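Local coordinates for uncharacterized protein Rv2277c (Mycobacterium tuberculosis, PDB 5VUG) that probably hydrolyses phosphodiesters, as a TIM-barrel member of the glycerophosphoryl diester phosphodiesterase family made with a signal sequence, its own substrate unknown, at residues E174-T179 against G203-R208; V35-D40 against S272-Q277; V53-R58 against I106-Q111. One frame throughout, in Å; residues are numbered along the deposited sequence.

Contact 1 of 3, residues E174-T179 against G203-R208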
loop_
_atom_site.group_PDB
_atom_site.type_symbol
_atom_site.label_atom_id
_atom_site.label_comp_id
_atom_site.label_asym_id
_atom_site.label_seq_id
_atom_site.Cartn_x
_atom_site.Cartn_y
_atom_site.Cartn_z
ATOM N N GLU A 174 -3.227 2.782 21.163
ATOM C CA GLU A 174 -3.032 3.672 20.028
ATOM C C GLU A 174 -4.112 3.414 18.981
ATOM O O GLU A 174 -4.519 2.271 18.760
ATOM C CB GLU A 174 -1.652 3.417 19.420
ATOM C CG GLU A 174 -1.402 4.231 18.177
ATOM C CD GLU A 174 0.048 4.275 17.796
ATOM O OE1 GLU A 174 0.521 3.305 17.164
ATOM O OE2 GLU A 174 0.707 5.285 18.139
ATOM N N SER A 175 -4.584 4.484 18.334
ATOM C CA SER A 175 -5.582 4.303 17.284
ATOM C C SER A 175 -5.013 3.469 16.137
ATOM O O SER A 175 -3.818 3.525 15.818
ATOM C CB SER A 175 -6.059 5.651 16.744
ATOM O OG SER A 175 -5.070 6.236 15.926
ATOM N N ARG A 176 -5.882 2.677 15.512
ATOM C CA ARG A 176 -5.423 1.855 14.397
ATOM C C ARG A 176 -4.905 2.717 13.247
ATOM O O ARG A 176 -3.929 2.351 12.583
ATOM C CB ARG A 176 -6.530 0.903 13.940
ATOM C CG ARG A 176 -6.097 -0.090 12.867
ATOM C CD ARG A 176 -7.177 -1.126 12.648
ATOM N NE ARG A 176 -6.792 -2.171 11.702
ATOM C CZ ARG A 176 -6.570 -3.438 12.044
ATOM N NH1 ARG A 176 -6.674 -3.828 13.316
ATOM N NH2 ARG A 176 -6.249 -4.319 11.114
ATOM N N ASP A 177 -5.529 3.875 13.005
ATOM C CA ASP A 177 -5.039 4.758 11.946
ATOM C C ASP A 177 -3.563 5.095 12.136
ATOM O O ASP A 177 -2.784 5.083 11.174
ATOM C CB ASP A 177 -5.843 6.061 11.892
ATOM C CG ASP A 177 -7.245 5.883 11.330
ATOM O OD1 ASP A 177 -7.517 4.854 10.680
ATOM O OD2 ASP A 177 -8.074 6.805 11.521
ATOM N N VAL A 178 -3.163 5.413 13.369
ATOM C CA VAL A 178 -1.779 5.812 13.620
ATOM C C VAL A 178 -0.843 4.610 13.530
ATOM O O VAL A 178 0.222 4.673 12.899
ATOM C CB VAL A 178 -1.668 6.535 14.975
ATOM C CG1 VAL A 178 -0.201 6.786 15.327
ATOM C CG2 VAL A 178 -2.441 7.853 14.934
ATOM N N THR A 179 -1.223 3.496 14.159
ATOM C CA THR A 179 -0.418 2.279 14.071
ATOM C C THR A 179 -0.190 1.876 12.620
ATOM O O THR A 179 0.945 1.586 12.212
ATOM C CB THR A 179 -1.122 1.147 14.825
ATOM O OG1 THR A 179 -1.170 1.457 16.223
ATOM C CG2 THR A 179 -0.386 -0.187 14.623
ATOM N N GLY A 203 -1.368 -2.706 17.966
ATOM C CA GLY A 203 -1.500 -4.045 17.424
ATOM C C GLY A 203 -1.826 -4.036 15.944
ATOM O O GLY A 203 -2.358 -3.061 15.411
ATOM N N PHE A 204 -1.474 -5.135 15.274
ATOM C CA PHE A 204 -1.813 -5.297 13.867
ATOM C C PHE A 204 -1.573 -6.748 13.496
ATOM O O PHE A 204 -0.735 -7.411 14.109
ATOM C CB PHE A 204 -0.966 -4.393 12.958
ATOM C CG PHE A 204 -1.684 -3.948 11.719
ATOM C CD1 PHE A 204 -2.602 -2.911 11.770
ATOM C CD2 PHE A 204 -1.435 -4.556 10.499
ATOM C CE1 PHE A 204 -3.266 -2.492 10.625
ATOM C CE2 PHE A 204 -2.097 -4.142 9.346
ATOM C CZ PHE A 204 -3.013 -3.107 9.415
ATOM N N GLU A 205 -2.311 -7.220 12.486
ATOM C CA GLU A 205 -2.148 -8.570 11.957
ATOM C C GLU A 205 -0.727 -8.805 11.453
ATOM O O GLU A 205 -0.072 -7.905 10.924
ATOM C CB GLU A 205 -3.103 -8.789 10.776
ATOM C CG GLU A 205 -4.552 -9.079 11.140
ATOM C CD GLU A 205 -5.351 -7.864 11.588
ATOM O OE1 GLU A 205 -4.836 -6.731 11.567
ATOM O OE2 GLU A 205 -6.526 -8.060 11.971
ATOM N N LEU A 206 -0.260 -10.053 11.605
ATOM C CA LEU A 206 1.015 -10.460 11.012
ATOM C C LEU A 206 0.944 -10.506 9.494
ATOM O O LEU A 206 1.965 -10.300 8.821
ATOM C CB LEU A 206 1.424 -11.841 11.528
ATOM C CG LEU A 206 2.427 -11.918 12.676
ATOM C CD1 LEU A 206 2.005 -11.023 13.816
ATOM C CD2 LEU A 206 2.596 -13.369 13.137
ATOM N N HIS A 207 -0.234 -10.807 8.940
ATOM C CA HIS A 207 -0.480 -10.819 7.505
ATOM C C HIS A 207 -1.797 -10.107 7.266
ATOM O O HIS A 207 -2.801 -10.437 7.902
ATOM C CB HIS A 207 -0.643 -12.248 6.995
ATOM C CG HIS A 207 0.401 -13.185 7.492
ATOM N ND1 HIS A 207 1.578 -13.412 6.814
ATOM C CD2 HIS A 207 0.448 -13.957 8.602
ATOM C CE1 HIS A 207 2.307 -14.284 7.487
ATOM N NE2 HIS A 207 1.644 -14.631 8.574
ATOM N N ARG A 208 -1.806 -9.148 6.342
ATOM C CA ARG A 208 -2.996 -8.335 6.123
ATOM C C ARG A 208 -3.166 -8.054 4.640
ATOM O O ARG A 208 -2.272 -7.482 4.007
ATOM C CB ARG A 208 -2.905 -7.021 6.904
ATOM C CG ARG A 208 -4.194 -6.195 6.861
ATOM C CD ARG A 208 -5.300 -6.847 7.685
ATOM N NE ARG A 208 -6.438 -5.947 7.871
ATOM C CZ ARG A 208 -7.675 -6.181 7.443
ATOM N NH1 ARG A 208 -7.969 -7.306 6.798
ATOM N NH2 ARG A 208 -8.630 -5.289 7.672
HETATM O O HOH W 1 -3.072 0.129 17.640
HETATM O O HOH W 2 -7.899 -6.466 13.283
#
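Arg176, in the first turn of helix 176-189, brings its guanidinium past the CD1-CE1 side of Phe204 and ends on the carboxylate of Glu205. Its CG stands anti to the backbone N and the chain runs extended to NE, which carries the charged group over to strand 201-205. One guanidinium face is covered by CD1 and CE1 of Phe204, with NH2 of Arg176 3.5 Å from Phe204 CE1; the planes of guanidinium and ring are 35° apart. At the guanidinium edge, NH2 of Arg176 donates to OE1 of Glu205 at 2.8 Å, a salt bridge bent to 149° at the hydrogen. The carboxylate is turned 65° from the guanidinium and receives the bond from above its own plane. A water accepts a weak hydrogen bond from Arg176 NH1 and donates one to OE2 of Glu205, 2.5 Å away, so both carboxylate oxygens are engaged. Arg208 NE lies 3.6 Å from Arg176 NH2, a like-charge approach probably eased by Glu214 of the second subunit, which forms salt bridges with both arginines.

Nearer the backbone, Thr179 OG1 donates to Glu174 OE1 at 2.7 Å and accepts from a water that also donates to Glu174 O and is weakly held by Gly203 N. Ser175 OG, 3.3 Å from Val178 N, supplies the N-cap. The arrangement is a capped helix start packed against a neighbouring strand of a TIM-barrel-type fold, its arginine-carboxylate network continuing into the subunit interface.

Contact 2 of 3, residues V35-D40 against S272-Q277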
loop_
_atom_site.group_PDB
_atom_site.type_symbol
_atom_site.label_atom_id
_atom_site.label_comp_id
_atom_site.label_asym_id
_atom_site.label_seq_id
_atom_site.Cartn_x
_atom_site.Cartn_y
_atom_site.Cartn_z
ATOM N N VAL A 35 -8.100 -18.976 31.058
ATOM C CA VAL A 35 -7.260 -18.820 32.248
ATOM C C VAL A 35 -6.587 -20.144 32.595
ATOM O O VAL A 35 -5.378 -20.198 32.844
ATOM C CB VAL A 35 -8.080 -18.275 33.434
ATOM C CG1 VAL A 35 -7.215 -18.190 34.687
ATOM C CG2 VAL A 35 -8.677 -16.908 33.110
ATOM N N ALA A 36 -7.365 -21.234 32.611
ATOM C CA ALA A 36 -6.829 -22.545 32.963
ATOM C C ALA A 36 -5.763 -23.012 31.977
ATOM O O ALA A 36 -4.876 -23.796 32.352
ATOM C CB ALA A 36 -7.968 -23.558 33.035
ATOM N N ALA A 37 -5.829 -22.545 30.724
ATOM C CA ALA A 37 -4.831 -22.863 29.710
ATOM C C ALA A 37 -3.591 -21.982 29.793
ATOM O O ALA A 37 -2.709 -22.100 28.936
ATOM C CB ALA A 37 -5.437 -22.789 28.301
ATOM N N GLY A 38 -3.503 -21.098 30.781
ATOM C CA GLY A 38 -2.276 -20.369 31.026
ATOM C C GLY A 38 -2.093 -19.083 30.259
ATOM O O GLY A 38 -0.963 -18.586 30.188
ATOM N N VAL A 39 -3.159 -18.510 29.696
ATOM C CA VAL A 39 -2.983 -17.274 28.930
ATOM C C VAL A 39 -2.534 -16.134 29.843
ATOM O O VAL A 39 -2.761 -16.132 31.061
ATOM C CB VAL A 39 -4.244 -16.895 28.137
ATOM C CG1 VAL A 39 -4.688 -18.069 27.263
ATOM C CG2 VAL A 39 -5.347 -16.402 29.077
ATOM N N ASP A 40 -1.879 -15.144 29.230
ATOM C CA ASP A 40 -1.369 -13.960 29.912
ATOM C C ASP A 40 -2.251 -12.735 29.720
ATOM O O ASP A 40 -2.008 -11.702 30.356
ATOM C CB ASP A 40 0.027 -13.626 29.371
ATOM C CG ASP A 40 0.973 -14.804 29.449
ATOM O OD1 ASP A 40 1.337 -15.191 30.579
ATOM O OD2 ASP A 40 1.322 -15.361 28.384
ATOM N N SER A 272 -6.746 -20.110 19.743
ATOM C CA SER A 272 -6.730 -21.357 20.508
ATOM C C SER A 272 -5.675 -21.306 21.600
ATOM O O SER A 272 -4.517 -21.687 21.375
ATOM C CB SER A 272 -6.488 -22.562 19.603
ATOM O OG SER A 272 -6.441 -23.755 20.365
ATOM N N PRO A 273 -6.045 -20.865 22.799
ATOM C CA PRO A 273 -5.140 -21.003 23.948
ATOM C C PRO A 273 -4.623 -22.419 24.141
ATOM O O PRO A 273 -3.477 -22.595 24.569
ATOM C CB PRO A 273 -6.022 -20.546 25.115
ATOM C CG PRO A 273 -6.902 -19.491 24.482
ATOM C CD PRO A 273 -7.231 -20.047 23.117
ATOM N N LEU A 274 -5.426 -23.439 23.817
ATOM C CA LEU A 274 -4.951 -24.811 23.969
ATOM C C LEU A 274 -3.805 -25.117 23.010
ATOM O O LEU A 274 -2.800 -25.726 23.408
ATOM C CB LEU A 274 -6.111 -25.798 23.799
ATOM C CG LEU A 274 -7.063 -25.857 24.998
ATOM C CD1 LEU A 274 -8.362 -26.591 24.655
ATOM C CD2 LEU A 274 -6.365 -26.516 26.193
ATOM N N ALA A 275 -3.928 -24.702 21.743
ATOM C CA ALA A 275 -2.825 -24.885 20.803
ATOM C C ALA A 275 -1.607 -24.079 21.227
ATOM O O ALA A 275 -0.467 -24.546 21.102
ATOM C CB ALA A 275 -3.260 -24.483 19.396
ATOM N N ALA A 276 -1.832 -22.868 21.750
ATOM C CA ALA A 276 -0.727 -21.988 22.121
ATOM C C ALA A 276 0.076 -22.545 23.289
ATOM O O ALA A 276 1.281 -22.284 23.382
ATOM C CB ALA A 276 -1.244 -20.582 22.434
ATOM N N GLN A 277 -0.571 -23.310 24.178
ATOM C CA GLN A 277 0.145 -24.001 25.249
ATOM C C GLN A 277 1.327 -24.793 24.707
ATOM O O GLN A 277 2.392 -24.832 25.329
ATOM C CB GLN A 277 -0.789 -24.976 25.969
ATOM C CG GLN A 277 -1.614 -24.400 27.082
ATOM C CD GLN A 277 -2.308 -25.487 27.886
ATOM O OE1 GLN A 277 -2.738 -26.502 27.336
ATOM N NE2 GLN A 277 -2.402 -25.289 29.195
HETATM O O HOH W 3 -2.280 -20.829 26.480
#
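A Schellman turn ending helix 28-36 meets the N-terminal turn of helix 273-277, two helix ends beside strand 12-16 of the barrel sheet. Gly38 leaves the helix with positive phi (88°), and its N bonds back to Val35 O. On the other segment, Ser272 is the N-cap: its OG accepts from Ala275 N at 3.0 Å, and the same hydroxyl is also hydrogen-bonded to Asp22.

Ala37 and Val39 pack on the ring of Pro273, Ala37 being the most deeply covered residue of the contact. Val39 lies alongside the ring, both pointing the same way, and CG1 of Val39 approaches Pro273 CB to 3.5 Å. That methyl stands anti to the carbonyl carbon of Val39 (chi1 -54°). CB of Ala37 reaches the same Pro273 CB at 3.9 Å, so a single ring carbon is met by two side chains. Ala15 of strand 12-16 touches both Val39 and Pro273.

Gln277 extends beyond CG across the Ala37 carbonyl, bringing NE2 to 3.2 Å from Ala37 O; at 125° the bond is strongly bent and weak. A water donates to Ala37 O at 2.8 Å and to Pro273 O at 2.9 Å. The Ala37 carbonyl therefore gets its better-formed bond here from water, which implies a join made by hydrophobic packing and a water bridge more than by direct polar bonds.

Contact 3 of 3, residues V53-R58 against I106-Q111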
loop_
_atom_site.group_PDB
_atom_site.type_symbol
_atom_site.label_atom_id
_atom_site.label_comp_id
_atom_site.label_asym_id
_atom_site.label_seq_id
_atom_site.Cartn_x
_atom_site.Cartn_y
_atom_site.Cartn_z
ATOM N N VAL A 53 -26.020 -1.680 29.937
ATOM C CA VAL A 53 -25.101 -2.604 30.594
ATOM C C VAL A 53 -24.153 -3.170 29.542
ATOM O O VAL A 53 -24.609 -3.819 28.589
ATOM C CB VAL A 53 -25.840 -3.727 31.334
ATOM C CG1 VAL A 53 -24.829 -4.666 31.997
ATOM C CG2 VAL A 53 -26.805 -3.146 32.347
ATOM N N PRO A 54 -22.843 -2.966 29.671
ATOM C CA PRO A 54 -21.910 -3.596 28.728
ATOM C C PRO A 54 -21.981 -5.112 28.847
ATOM O O PRO A 54 -22.017 -5.668 29.952
ATOM C CB PRO A 54 -20.539 -3.059 29.168
ATOM C CG PRO A 54 -20.866 -1.748 29.850
ATOM C CD PRO A 54 -22.171 -2.013 30.571
ATOM N N VAL A 55 -22.023 -5.776 27.688
ATOM C CA VAL A 55 -22.038 -7.233 27.571
ATOM C C VAL A 55 -20.967 -7.632 26.556
ATOM O O VAL A 55 -20.447 -6.802 25.807
ATOM C CB VAL A 55 -23.427 -7.786 27.151
ATOM C CG1 VAL A 55 -24.502 -7.420 28.180
ATOM C CG2 VAL A 55 -23.824 -7.294 25.750
ATOM N N LEU A 56 -20.622 -8.918 26.539
ATOM C CA LEU A 56 -19.629 -9.429 25.595
ATOM C C LEU A 56 -20.347 -10.010 24.383
ATOM O O LEU A 56 -21.134 -10.951 24.516
ATOM C CB LEU A 56 -18.733 -10.497 26.223
ATOM C CG LEU A 56 -17.947 -10.114 27.477
ATOM C CD1 LEU A 56 -16.886 -11.178 27.740
ATOM C CD2 LEU A 56 -17.306 -8.720 27.331
ATOM N N TYR A 57 -20.076 -9.443 23.207
ATOM C CA TYR A 57 -20.649 -9.933 21.958
ATOM C C TYR A 57 -19.917 -9.260 20.806
ATOM O O TYR A 57 -19.710 -8.043 20.829
ATOM C CB TYR A 57 -22.169 -9.689 21.870
ATOM C CG TYR A 57 -22.775 -10.491 20.747
ATOM C CD1 TYR A 57 -22.881 -11.879 20.844
ATOM C CD2 TYR A 57 -23.193 -9.881 19.573
ATOM C CE1 TYR A 57 -23.413 -12.630 19.813
ATOM C CE2 TYR A 57 -23.723 -10.634 18.529
ATOM C CZ TYR A 57 -23.818 -12.012 18.662
ATOM O OH TYR A 57 -24.311 -12.807 17.652
ATOM N N ARG A 58 -19.480 -10.045 19.824
ATOM C CA ARG A 58 -18.683 -9.515 18.712
ATOM C C ARG A 58 -19.495 -9.172 17.456
ATOM O O ARG A 58 -19.326 -8.076 16.902
ATOM C CB ARG A 58 -17.498 -10.442 18.407
ATOM C CG ARG A 58 -16.664 -10.074 17.195
ATOM C CD ARG A 58 -17.023 -10.858 15.949
ATOM N NE ARG A 58 -17.075 -12.312 16.134
ATOM C CZ ARG A 58 -17.487 -13.138 15.172
ATOM N NH1 ARG A 58 -17.851 -12.636 13.998
ATOM N NH2 ARG A 58 -17.543 -14.445 15.372
ATOM N N ILE A 106 -24.791 -15.128 26.980
ATOM C CA ILE A 106 -24.085 -13.845 26.885
ATOM C C ILE A 106 -23.786 -13.340 28.290
ATOM O O ILE A 106 -24.718 -13.167 29.089
ATOM C CB ILE A 106 -24.905 -12.797 26.120
ATOM C CG1 ILE A 106 -25.106 -13.205 24.658
ATOM C CG2 ILE A 106 -24.248 -11.412 26.240
ATOM C CD1 ILE A 106 -26.036 -12.261 23.895
ATOM N N PRO A 107 -22.517 -13.056 28.624
ATOM C CA PRO A 107 -22.197 -12.502 29.946
ATOM C C PRO A 107 -22.099 -10.983 29.935
ATOM O O PRO A 107 -21.828 -10.375 28.894
ATOM C CB PRO A 107 -20.818 -13.104 30.224
ATOM C CG PRO A 107 -20.164 -13.103 28.816
ATOM C CD PRO A 107 -21.300 -13.351 27.834
ATOM N N THR A 108 -22.279 -10.356 31.091
ATOM C CA THR A 108 -21.964 -8.942 31.177
ATOM C C THR A 108 -20.448 -8.768 31.239
ATOM O O THR A 108 -19.706 -9.690 31.602
ATOM C CB THR A 108 -22.573 -8.311 32.433
ATOM O OG1 THR A 108 -22.019 -8.924 33.614
ATOM C CG2 THR A 108 -24.095 -8.433 32.435
ATOM N N LEU A 109 -19.988 -7.565 30.873
ATOM C CA LEU A 109 -18.576 -7.244 31.054
ATOM C C LEU A 109 -18.177 -7.409 32.512
ATOM O O LEU A 109 -17.089 -7.913 32.818
ATOM C CB LEU A 109 -18.291 -5.823 30.570
ATOM C CG LEU A 109 -16.873 -5.297 30.843
ATOM C CD1 LEU A 109 -15.814 -6.116 30.112
ATOM C CD2 LEU A 109 -16.796 -3.831 30.441
ATOM N N GLU A 110 -19.064 -7.008 33.428
ATOM C CA GLU A 110 -18.777 -7.119 34.855
ATOM C C GLU A 110 -18.568 -8.576 35.267
ATOM O O GLU A 110 -17.630 -8.891 36.015
ATOM C CB GLU A 110 -19.906 -6.449 35.649
ATOM C CG GLU A 110 -19.680 -6.364 37.142
ATOM C CD GLU A 110 -20.369 -5.159 37.791
ATOM O OE1 GLU A 110 -20.236 -5.008 39.019
ATOM O OE2 GLU A 110 -21.025 -4.356 37.085
ATOM N N GLN A 111 -19.419 -9.484 34.770
ATOM C CA GLN A 111 -19.222 -10.908 35.039
ATOM C C GLN A 111 -17.900 -11.397 34.466
ATOM O O GLN A 111 -17.198 -12.194 35.097
ATOM C CB GLN A 111 -20.358 -11.733 34.429
ATOM C CG GLN A 111 -21.657 -11.743 35.214
ATOM C CD GLN A 111 -22.803 -12.386 34.450
ATOM O OE1 GLN A 111 -22.978 -12.160 33.251
ATOM N NE2 GLN A 111 -23.596 -13.194 35.146
HETATM O O HOH W 4 -21.147 -5.070 32.623
#
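A single beta bridge joins the short strand 54-56 to the turn that starts helix 109-114, with Val55 and Thr108 as the bridged pair, CA to CA 4.0 Å. Two backbone hydrogen bonds hold it, and they differ in geometry. Leu56 N donates to Pro107 O at 3.0 Å, nearly along the C=O axis (169° at the oxygen). Leu109 N donates to Pro54 O at 2.9 Å with an almost straight N-H, yet it arrives from 47° above the carbonyl plane. Pro54 O also accepts from a water that in turn accepts a hydrogen bond from Glu110 N, so this oxygen is gripped twice.

Apolar side chains pack in pairs around the bridge. Leu56 crosses Pro107 at about a right angle, its CB 3.9 Å from Pro107 CG, and its CD2 meets the CD1 tip of Leu109. CB of Pro54 rests 3.8 Å from CB of Leu109, while Val46 of strand 41-48 touches Pro54 and Leu56. Val55 crosses Ile106 obliquely, Val55 CB to Ile106 CG2 3.8 Å, and Val77 of helix 77-80 packs on Val55 and Thr108.

Thr108 caps the helix start. With OG1 between its backbone N and carbonyl carbon (chi1 62°), the hydroxyl oxygen accepts from Gln111 N at 2.9 Å. Gln111 OE1 returns the bond, meeting Thr108 N in its carbonyl plane, on a lone pair, at 2.9 Å. This reciprocal pairing is a capping box, here set directly beside a beta bridge that ties the helix start to a strand antiparallel to strand 41-48 of the TIM-barrel-type sheet.

The three contacts are separate patches of one barrel-type domain: their centres are 21 to 25 Å apart, and the nearest atoms of any two remain about 10 to 12 Å distant. Contacts 1 and 3 both reach the same mixed sheet but lie on opposite sides of the chain's centre, and contact 3 closes in sequence before contact 1 opens. Along the sequence, contact 2 encloses both, pairing residues 35-40 with 272-277 near the two ends of the chain. The bound ligands lie at different contacts: the Glu205 side chain of contact 1 is about 4 Å from a glycerol, whereas the Val39 side chain of contact 2 is about 10 Å from the calcium ion. Contact 1 alone meets the second subunit.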